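Long-range contacts in cobalt-precorrin-5B C(1)-methyltransferase (Archaeoglobus fulgidus, PDB 1SR8), which probably catalyses the S-adenosylmethionine-dependent methylation of C-1 in cobalt-precorrin-5B, giving cobalt-precorrin-6A on the anaerobic route to adenosylcobalamin: residues E7-P12 with L202-Q207; I105-V110 with S159-E164. All coordinates share one frame; numbering follows the deposited sequence.

Contact 1 (E7-P12 with L202-Q207); sequences ELYRYP and LKIAMQ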
ATOM      1  N   GLU A   7      -7.370   0.564   7.838  1.00 21.78           N
ATOM      2  CA  GLU A   7      -8.717   0.765   7.337  1.00 21.19           C
ATOM      3  C   GLU A   7      -9.719   1.115   8.424  1.00 21.74           C
ATOM      4  O   GLU A   7     -10.858   1.457   8.130  1.00 21.58           O
ATOM      5  CB  GLU A   7      -9.185  -0.449   6.556  1.00 21.82           C
ATOM      6  CG  GLU A   7     -10.183  -0.078   5.495  1.00 21.92           C
ATOM      7  CD  GLU A   7     -10.355  -1.148   4.451  1.00 23.05           C
ATOM      8  OE1 GLU A   7      -9.345  -1.723   3.992  1.00 24.04           O
ATOM      9  OE2 GLU A   7     -11.508  -1.405   4.068  1.00 25.61           O
ATOM     10  N   LEU A   8      -9.297   1.002   9.679  1.00 22.37           N
ATOM     11  CA  LEU A   8     -10.122   1.382  10.827  1.00 24.30           C
ATOM     12  C   LEU A   8     -11.410   0.629  11.184  1.00 25.56           C
ATOM     13  O   LEU A   8     -12.186   1.095  12.024  1.00 25.93           O
ATOM     14  CB  LEU A   8     -10.438   2.876  10.723  1.00 23.62           C
ATOM     15  CG  LEU A   8      -9.403   3.863  11.280  1.00 25.40           C
ATOM     16  CD1 LEU A   8      -7.988   3.386  11.053  1.00 24.51           C
ATOM     17  CD2 LEU A   8      -9.632   5.211  10.634  1.00 23.44           C
ATOM     18  N   TYR A   9     -11.659  -0.517  10.567  1.00 26.51           N
ATOM     19  CA  TYR A   9     -12.855  -1.268  10.913  1.00 26.13           C
ATOM     20  C   TYR A   9     -12.530  -2.115  12.136  1.00 28.23           C
ATOM     21  O   TYR A   9     -11.364  -2.242  12.534  1.00 25.91           O
ATOM     22  CB  TYR A   9     -13.302  -2.158   9.750  1.00 24.89           C
ATOM     23  CG  TYR A   9     -12.181  -2.954   9.111  1.00 26.23           C
ATOM     24  CD1 TYR A   9     -11.485  -3.930   9.830  1.00 25.31           C
ATOM     25  CD2 TYR A   9     -11.808  -2.723   7.785  1.00 26.09           C
ATOM     26  CE1 TYR A   9     -10.445  -4.653   9.248  1.00 24.17           C
ATOM     27  CE2 TYR A   9     -10.768  -3.442   7.194  1.00 26.31           C
ATOM     28  CZ  TYR A   9     -10.092  -4.405   7.932  1.00 26.42           C
ATOM     29  OH  TYR A   9      -9.065  -5.111   7.346  1.00 26.34           O
ATOM     30  N   ARG A  10     -13.567  -2.683  12.737  1.00 30.21           N
ATOM     31  CA  ARG A  10     -13.396  -3.521  13.910  1.00 32.47           C
ATOM     32  C   ARG A  10     -13.427  -4.987  13.519  1.00 32.39           C
ATOM     33  O   ARG A  10     -14.079  -5.373  12.549  1.00 30.67           O
ATOM     34  CB  ARG A  10     -14.507  -3.247  14.915  1.00 34.99           C
ATOM     35  CG  ARG A  10     -14.585  -4.275  16.009  1.00 40.81           C
ATOM     36  CD  ARG A  10     -15.798  -4.077  16.890  1.00 43.36           C
ATOM     37  NE  ARG A  10     -15.702  -4.926  18.068  1.00 46.42           N
ATOM     38  CZ  ARG A  10     -16.423  -4.760  19.171  1.00 48.77           C
ATOM     39  NH1 ARG A  10     -17.306  -3.772  19.252  1.00 50.66           N
ATOM     40  NH2 ARG A  10     -16.243  -5.569  20.206  1.00 52.58           N
ATOM     41  N   TYR A  11     -12.703  -5.800  14.278  1.00 35.06           N
ATOM     42  CA  TYR A  11     -12.666  -7.230  14.025  1.00 37.86           C
ATOM     43  C   TYR A  11     -13.650  -7.917  14.963  1.00 39.75           C
ATOM     44  O   TYR A  11     -13.727  -7.579  16.148  1.00 40.44           O
ATOM     45  CB  TYR A  11     -11.257  -7.791  14.255  1.00 37.14           C
ATOM     46  CG  TYR A  11     -10.264  -7.438  13.164  1.00 35.81           C
ATOM     47  CD1 TYR A  11      -9.377  -6.372  13.311  1.00 34.77           C
ATOM     48  CD2 TYR A  11     -10.220  -8.173  11.978  1.00 35.83           C
ATOM     49  CE1 TYR A  11      -8.468  -6.050  12.306  1.00 35.28           C
ATOM     50  CE2 TYR A  11      -9.318  -7.858  10.967  1.00 35.40           C
ATOM     51  CZ  TYR A  11      -8.446  -6.798  11.135  1.00 35.89           C
ATOM     52  OH  TYR A  11      -7.561  -6.485  10.124  1.00 37.75           O
ATOM     53  N   PRO A  12     -14.435  -8.874  14.439  1.00 41.24           N
ATOM     54  CA  PRO A  12     -15.410  -9.599  15.259  1.00 43.34           C
ATOM     55  C   PRO A  12     -14.692 -10.166  16.482  1.00 45.98           C
ATOM     56  O   PRO A  12     -13.716 -10.902  16.341  1.00 47.66           O
ATOM     57  CB  PRO A  12     -15.897 -10.692  14.314  1.00 41.16           C
ATOM     58  CG  PRO A  12     -15.830 -10.023  12.984  1.00 40.10           C
ATOM     59  CD  PRO A  12     -14.492  -9.326  13.038  1.00 40.15           C
ATOM     60  N   LEU A 202     -16.042  -8.601   3.654  1.00 27.01           N
ATOM     61  CA  LEU A 202     -17.495  -8.482   3.546  1.00 27.82           C
ATOM     62  C   LEU A 202     -18.100  -8.819   4.906  1.00 27.74           C
ATOM     63  O   LEU A 202     -19.004  -8.136   5.377  1.00 27.83           O
ATOM     64  CB  LEU A 202     -18.049  -9.434   2.479  1.00 27.86           C
ATOM     65  CG  LEU A 202     -19.574  -9.617   2.449  1.00 28.24           C
ATOM     66  CD1 LEU A 202     -20.270  -8.268   2.302  1.00 28.76           C
ATOM     67  CD2 LEU A 202     -19.944 -10.532   1.301  1.00 27.05           C
ATOM     68  N   LYS A 203     -17.582  -9.872   5.535  1.00 27.65           N
ATOM     69  CA  LYS A 203     -18.051 -10.291   6.848  1.00 27.66           C
ATOM     70  C   LYS A 203     -17.756  -9.218   7.882  1.00 27.13           C
ATOM     71  O   LYS A 203     -18.557  -8.983   8.785  1.00 26.92           O
ATOM     72  CB  LYS A 203     -17.377 -11.596   7.264  1.00 30.99           C
ATOM     73  CG  LYS A 203     -17.719 -12.775   6.375  1.00 34.26           C
ATOM     74  CD  LYS A 203     -17.058 -14.037   6.896  1.00 38.94           C
ATOM     75  CE  LYS A 203     -17.392 -15.245   6.030  1.00 41.67           C
ATOM     76  NZ  LYS A 203     -16.710 -16.470   6.543  1.00 44.25           N
ATOM     77  N   ILE A 204     -16.601  -8.574   7.756  1.00 25.21           N
ATOM     78  CA  ILE A 204     -16.231  -7.511   8.678  1.00 25.66           C
ATOM     79  C   ILE A 204     -17.209  -6.352   8.511  1.00 26.64           C
ATOM     80  O   ILE A 204     -17.601  -5.706   9.483  1.00 25.72           O
ATOM     81  CB  ILE A 204     -14.803  -6.993   8.402  1.00 25.29           C
ATOM     82  CG1 ILE A 204     -13.789  -8.105   8.694  1.00 27.42           C
ATOM     83  CG2 ILE A 204     -14.517  -5.759   9.253  1.00 23.39           C
ATOM     84  CD1 ILE A 204     -12.336  -7.730   8.420  1.00 28.83           C
ATOM     85  N   ALA A 205     -17.605  -6.109   7.263  1.00 26.91           N
ATOM     86  CA  ALA A 205     -18.526  -5.026   6.933  1.00 26.79           C
ATOM     87  C   ALA A 205     -19.955  -5.340   7.354  1.00 27.19           C
ATOM     88  O   ALA A 205     -20.825  -4.479   7.283  1.00 27.93           O
ATOM     89  CB  ALA A 205     -18.476  -4.742   5.440  1.00 24.80           C
ATOM     90  N   MET A 206     -20.192  -6.571   7.787  1.00 27.50           N
ATOM     91  CA  MET A 206     -21.524  -6.978   8.220  1.00 28.19           C
ATOM     92  C   MET A 206     -21.805  -6.465   9.629  1.00 27.50           C
ATOM     93  O   MET A 206     -22.933  -6.530  10.102  1.00 28.62           O
ATOM     94  CB  MET A 206     -21.649  -8.502   8.202  1.00 28.86           C
ATOM     95  CG  MET A 206     -21.435  -9.121   6.839  1.00 30.82           C
ATOM     96  SD  MET A 206     -22.916  -9.281   5.857  1.00 30.93           S
ATOM     97  CE  MET A 206     -22.624 -10.846   5.226  1.00 29.16           C
ATOM     98  N   GLN A 207     -20.776  -5.964  10.303  1.00 26.35           N
ATOM     99  CA  GLN A 207     -20.950  -5.438  11.653  1.00 25.63           C
ATOM    100  C   GLN A 207     -21.511  -4.027  11.595  1.00 25.22           C
ATOM    101  O   GLN A 207     -21.834  -3.442  12.622  1.00 25.95           O
ATOM    102  CB  GLN A 207     -19.615  -5.384  12.387  1.00 24.68           C
ATOM    103  CG  GLN A 207     -18.945  -6.706  12.581  1.00 26.12           C
ATOM    104  CD  GLN A 207     -17.485  -6.542  12.933  1.00 29.15           C
ATOM    105  OE1 GLN A 207     -16.670  -6.205  12.075  1.00 29.37           O
ATOM    106  NE2 GLN A 207     -17.144  -6.762  14.205  1.00 28.43           N
TER

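Contact 2 (I105-V110 with S159-E164); sequences IFEAEV and SVPDGE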
ATOM      1  N   ILE A 105      13.739  -6.509  -6.129  1.00 25.37           N
ATOM      2  CA  ILE A 105      14.797  -5.942  -5.305  1.00 25.01           C
ATOM      3  C   ILE A 105      14.989  -4.436  -5.434  1.00 24.93           C
ATOM      4  O   ILE A 105      14.965  -3.874  -6.530  1.00 23.65           O
ATOM      5  CB  ILE A 105      16.158  -6.599  -5.612  1.00 25.41           C
ATOM      6  CG1 ILE A 105      16.173  -8.047  -5.121  1.00 26.00           C
ATOM      7  CG2 ILE A 105      17.276  -5.812  -4.953  1.00 24.84           C
ATOM      8  CD1 ILE A 105      16.163  -8.177  -3.621  1.00 26.57           C
ATOM      9  N   PHE A 106      15.194  -3.798  -4.287  1.00 24.83           N
ATOM     10  CA  PHE A 106      15.457  -2.364  -4.209  1.00 25.09           C
ATOM     11  C   PHE A 106      16.859  -2.192  -3.646  1.00 24.71           C
ATOM     12  O   PHE A 106      17.203  -2.797  -2.632  1.00 25.05           O
ATOM     13  CB  PHE A 106      14.459  -1.665  -3.276  1.00 22.92           C
ATOM     14  CG  PHE A 106      13.222  -1.179  -3.970  1.00 22.16           C
ATOM     15  CD1 PHE A 106      13.079   0.162  -4.297  1.00 19.71           C
ATOM     16  CD2 PHE A 106      12.214  -2.064  -4.322  1.00 20.89           C
ATOM     17  CE1 PHE A 106      11.945   0.613  -4.970  1.00 20.23           C
ATOM     18  CE2 PHE A 106      11.083  -1.624  -4.991  1.00 20.06           C
ATOM     19  CZ  PHE A 106      10.948  -0.286  -5.316  1.00 20.52           C
ATOM     20  N   GLU A 107      17.674  -1.383  -4.311  1.00 26.26           N
ATOM     21  CA  GLU A 107      19.025  -1.136  -3.831  1.00 27.32           C
ATOM     22  C   GLU A 107      19.171   0.337  -3.484  1.00 26.76           C
ATOM     23  O   GLU A 107      18.643   1.209  -4.181  1.00 24.33           O
ATOM     24  CB  GLU A 107      20.069  -1.503  -4.889  1.00 28.33           C
ATOM     25  CG  GLU A 107      20.004  -2.922  -5.396  1.00 32.11           C
ATOM     26  CD  GLU A 107      21.241  -3.289  -6.196  1.00 36.00           C
ATOM     27  OE1 GLU A 107      21.734  -2.429  -6.960  1.00 36.87           O
ATOM     28  OE2 GLU A 107      21.716  -4.438  -6.067  1.00 37.44           O
ATOM     29  N   ALA A 108      19.890   0.597  -2.396  1.00 27.43           N
ATOM     30  CA  ALA A 108      20.143   1.955  -1.930  1.00 29.24           C
ATOM     31  C   ALA A 108      21.632   2.111  -1.672  1.00 29.78           C
ATOM     32  O   ALA A 108      22.262   1.257  -1.033  1.00 30.10           O
ATOM     33  CB  ALA A 108      19.360   2.238  -0.651  1.00 28.50           C
ATOM     34  N   GLU A 109      22.191   3.208  -2.159  1.00 29.41           N
ATOM     35  CA  GLU A 109      23.610   3.468  -1.991  1.00 31.29           C
ATOM     36  C   GLU A 109      23.826   4.880  -1.464  1.00 28.71           C
ATOM     37  O   GLU A 109      23.280   5.828  -2.022  1.00 27.67           O
ATOM     38  CB  GLU A 109      24.312   3.312  -3.344  1.00 34.35           C
ATOM     39  CG  GLU A 109      25.811   3.510  -3.305  1.00 40.32           C
ATOM     40  CD  GLU A 109      26.566   2.196  -3.326  1.00 44.17           C
ATOM     41  OE1 GLU A 109      27.384   1.960  -2.406  1.00 44.50           O
ATOM     42  OE2 GLU A 109      26.339   1.405  -4.273  1.00 46.12           O
ATOM     43  N   VAL A 110      24.609   5.016  -0.394  1.00 28.62           N
ATOM     44  CA  VAL A 110      24.903   6.336   0.167  1.00 30.61           C
ATOM     45  C   VAL A 110      25.849   7.038  -0.794  1.00 32.28           C
ATOM     46  O   VAL A 110      26.755   6.414  -1.338  1.00 33.85           O
ATOM     47  CB  VAL A 110      25.606   6.268   1.566  1.00 29.48           C
ATOM     48  CG1 VAL A 110      24.723   5.563   2.577  1.00 26.64           C
ATOM     49  CG2 VAL A 110      26.953   5.579   1.448  1.00 28.98           C
ATOM     50  N   SER A 159      17.771   2.452  -6.315  1.00 23.75           N
ATOM     51  CA  SER A 159      17.661   1.823  -7.631  1.00 26.02           C
ATOM     52  C   SER A 159      16.938   0.488  -7.590  1.00 24.77           C
ATOM     53  O   SER A 159      16.835  -0.146  -6.542  1.00 23.93           O
ATOM     54  CB  SER A 159      19.050   1.590  -8.239  1.00 27.28           C
ATOM     55  OG  SER A 159      19.753   2.808  -8.400  1.00 36.16           O
ATOM     56  N   VAL A 160      16.462   0.067  -8.757  1.00 25.17           N
ATOM     57  CA  VAL A 160      15.759  -1.202  -8.906  1.00 25.31           C
ATOM     58  C   VAL A 160      16.409  -1.968 -10.076  1.00 26.75           C
ATOM     59  O   VAL A 160      16.045  -1.791 -11.240  1.00 25.80           O
ATOM     60  CB  VAL A 160      14.262  -0.959  -9.182  1.00 21.99           C
ATOM     61  CG1 VAL A 160      13.502  -2.272  -9.147  1.00 21.14           C
ATOM     62  CG2 VAL A 160      13.711   0.022  -8.157  1.00 19.31           C
ATOM     63  N   PRO A 161      17.391  -2.830  -9.767  1.00 29.27           N
ATOM     64  CA  PRO A 161      18.134  -3.645 -10.734  1.00 30.12           C
ATOM     65  C   PRO A 161      17.327  -4.260 -11.879  1.00 32.48           C
ATOM     66  O   PRO A 161      17.756  -4.202 -13.033  1.00 33.66           O
ATOM     67  CB  PRO A 161      18.788  -4.696  -9.853  1.00 29.14           C
ATOM     68  CG  PRO A 161      19.100  -3.915  -8.615  1.00 29.86           C
ATOM     69  CD  PRO A 161      17.828  -3.126  -8.388  1.00 28.82           C
ATOM     70  N   ASP A 162      16.167  -4.843 -11.578  1.00 33.11           N
ATOM     71  CA  ASP A 162      15.350  -5.460 -12.625  1.00 34.88           C
ATOM     72  C   ASP A 162      14.122  -4.628 -12.926  1.00 34.36           C
ATOM     73  O   ASP A 162      13.155  -5.120 -13.507  1.00 34.10           O
ATOM     74  CB  ASP A 162      14.898  -6.863 -12.213  1.00 38.13           C
ATOM     75  CG  ASP A 162      16.058  -7.789 -11.919  1.00 43.17           C
ATOM     76  OD1 ASP A 162      16.962  -7.923 -12.776  1.00 45.18           O
ATOM     77  OD2 ASP A 162      16.062  -8.391 -10.827  1.00 45.68           O
ATOM     78  N   GLY A 163      14.169  -3.363 -12.536  1.00 32.23           N
ATOM     79  CA  GLY A 163      13.035  -2.495 -12.747  1.00 32.50           C
ATOM     80  C   GLY A 163      12.638  -2.274 -14.186  1.00 34.27           C
ATOM     81  O   GLY A 163      11.454  -2.297 -14.513  1.00 34.51           O
ATOM     82  N   GLU A 164      13.612  -2.058 -15.057  1.00 35.93           N
ATOM     83  CA  GLU A 164      13.299  -1.809 -16.455  1.00 39.04           C
ATOM     84  C   GLU A 164      12.603  -2.995 -17.096  1.00 40.02           C
ATOM     85  O   GLU A 164      11.687  -2.825 -17.905  1.00 40.41           O
ATOM     86  CB  GLU A 164      14.563  -1.476 -17.231  1.00 41.09           C
ATOM     87  CG  GLU A 164      14.279  -0.913 -18.606  1.00 45.19           C
ATOM     88  CD  GLU A 164      15.542  -0.595 -19.362  1.00 46.65           C
ATOM     89  OE1 GLU A 164      16.366   0.185 -18.837  1.00 47.50           O
ATOM     90  OE2 GLU A 164      15.710  -1.130 -20.478  1.00 50.36           O
TER
HETATM   91  O   HOH W   1      15.355  -5.352  -9.196  1.00 27.37           O
HETATM   92  O   HOH W   2      14.270  -7.771  -8.532  1.00 34.67           O

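Contact 1 (E7-P12 with L202-Q207)
The carbonyl oxygen of Arg10 meets two side chains of the 202-207 segment at once. One is the methyl CG2 of Ile204, 3.3 Å from Arg10 O; the other is the terminal amide of Gln207, whose CD lies 3.6 Å from the same oxygen. The Gln207 side chain also crosses Pro12 at about a right angle, its CD 3.9 Å from Pro12 CG. The aliphatic CG and CD of Arg10 border the amide as well. An alanine at Gln207 would remove this group and would probably leave the Pro12 ring without its cover and the Arg10 carbonyl with just the Ile204 methyl of the two groups described, opening a gap between loop and helix end. Ile204 carries the apolar half. Ile204 CG2 touches Tyr9 CD1 at 3.6 Å; Ile204 CD1, extended beyond CG1 (chi2 178°), comes 3.7 Å from Tyr9 CE1 and 4.0 Å from Tyr11 CE2, so one methyl serves both tyrosines. Both rings border Ile204 obliquely. The Tyr11 hydroxyl is bonded to Asp4. The contact fastens the N-terminal loop to the end of helix 195-204: Ile204 also packs on Phe233 of strand 231-234, while the two tyrosines lean on Ile31 of strand 30-33.

Contact 2 (I105-V110 with S159-E164)
Two backbone hydrogen bonds join Glu107 and Ser159 as an antiparallel hydrogen-bonded pair. Glu107 N donates to Ser159 O at 2.7 Å, and the return bond, Ser159 N to Glu107 O, is 2.6 Å long. Past Ser159, on the Ile105 side, two waters bridge the chains, whereas in the other direction pairing continues from Glu109 to Arg157. One water accepts from Asp162 N at 2.6 Å and donates to Ile105 O; the second accepts from Ile105 N at 2.8 Å and donates to the carboxylate oxygen Asp162 OD2. Strands 105-111 and 155-159 are neighbours in the mixed sheet of the CbiD family region. Just after Ser159 the chain leaves it through a type I turn, Val160 to Gly163, closed by a bond from Gly163 N to Val160 O and leading directly into helix 163-168.

Apolar packing flanks this exit. Phe106 and Val160 lie side by side and point the same way; Val160 CG2 rests over one face of the phenyl ring, offset toward its rim and 3.7 Å from Phe106 CE1, in a CH-pi contact. Phe106 also packs on Thr47 and Ala48 of helix 44-57. The other methyl of Val160, CG1, anti to the backbone N (chi1 -172°), makes a van der Waals contact with a carbonyl instead, 3.4 Å from Ile105 O.

Glu107 supplies the salt bridges; its side chain shares a sheet face with Ser159. Its extended chain crosses Pro161 obliquely, bringing the carboxylate carbon Glu107 CD to 3.3 Å from Pro161 CG, a tight approach. The two carboxylate oxygens pair with different arginines, OE1 with Arg120 and OE2 with Arg88.

In the fold
Contacts 1 and 2 are both largely buried, yet they hold no element in common. Their centres lie 37 Å apart on opposite sides of the chain's centre, and their nearest atoms are about 22 Å from each other. In sequence, contact 2 falls between the two segments of contact 1. Contact 1 ties the N-terminal loop to a helix end beside the parallel sheet, and relies on methyl, aromatic and amide packing without a clear hydrogen bond across it. Contact 2 belongs to the mixed sheet, where backbone bonding sets the register, waters bridge the strand to the turn that follows, and salt bridges add charge to the packing.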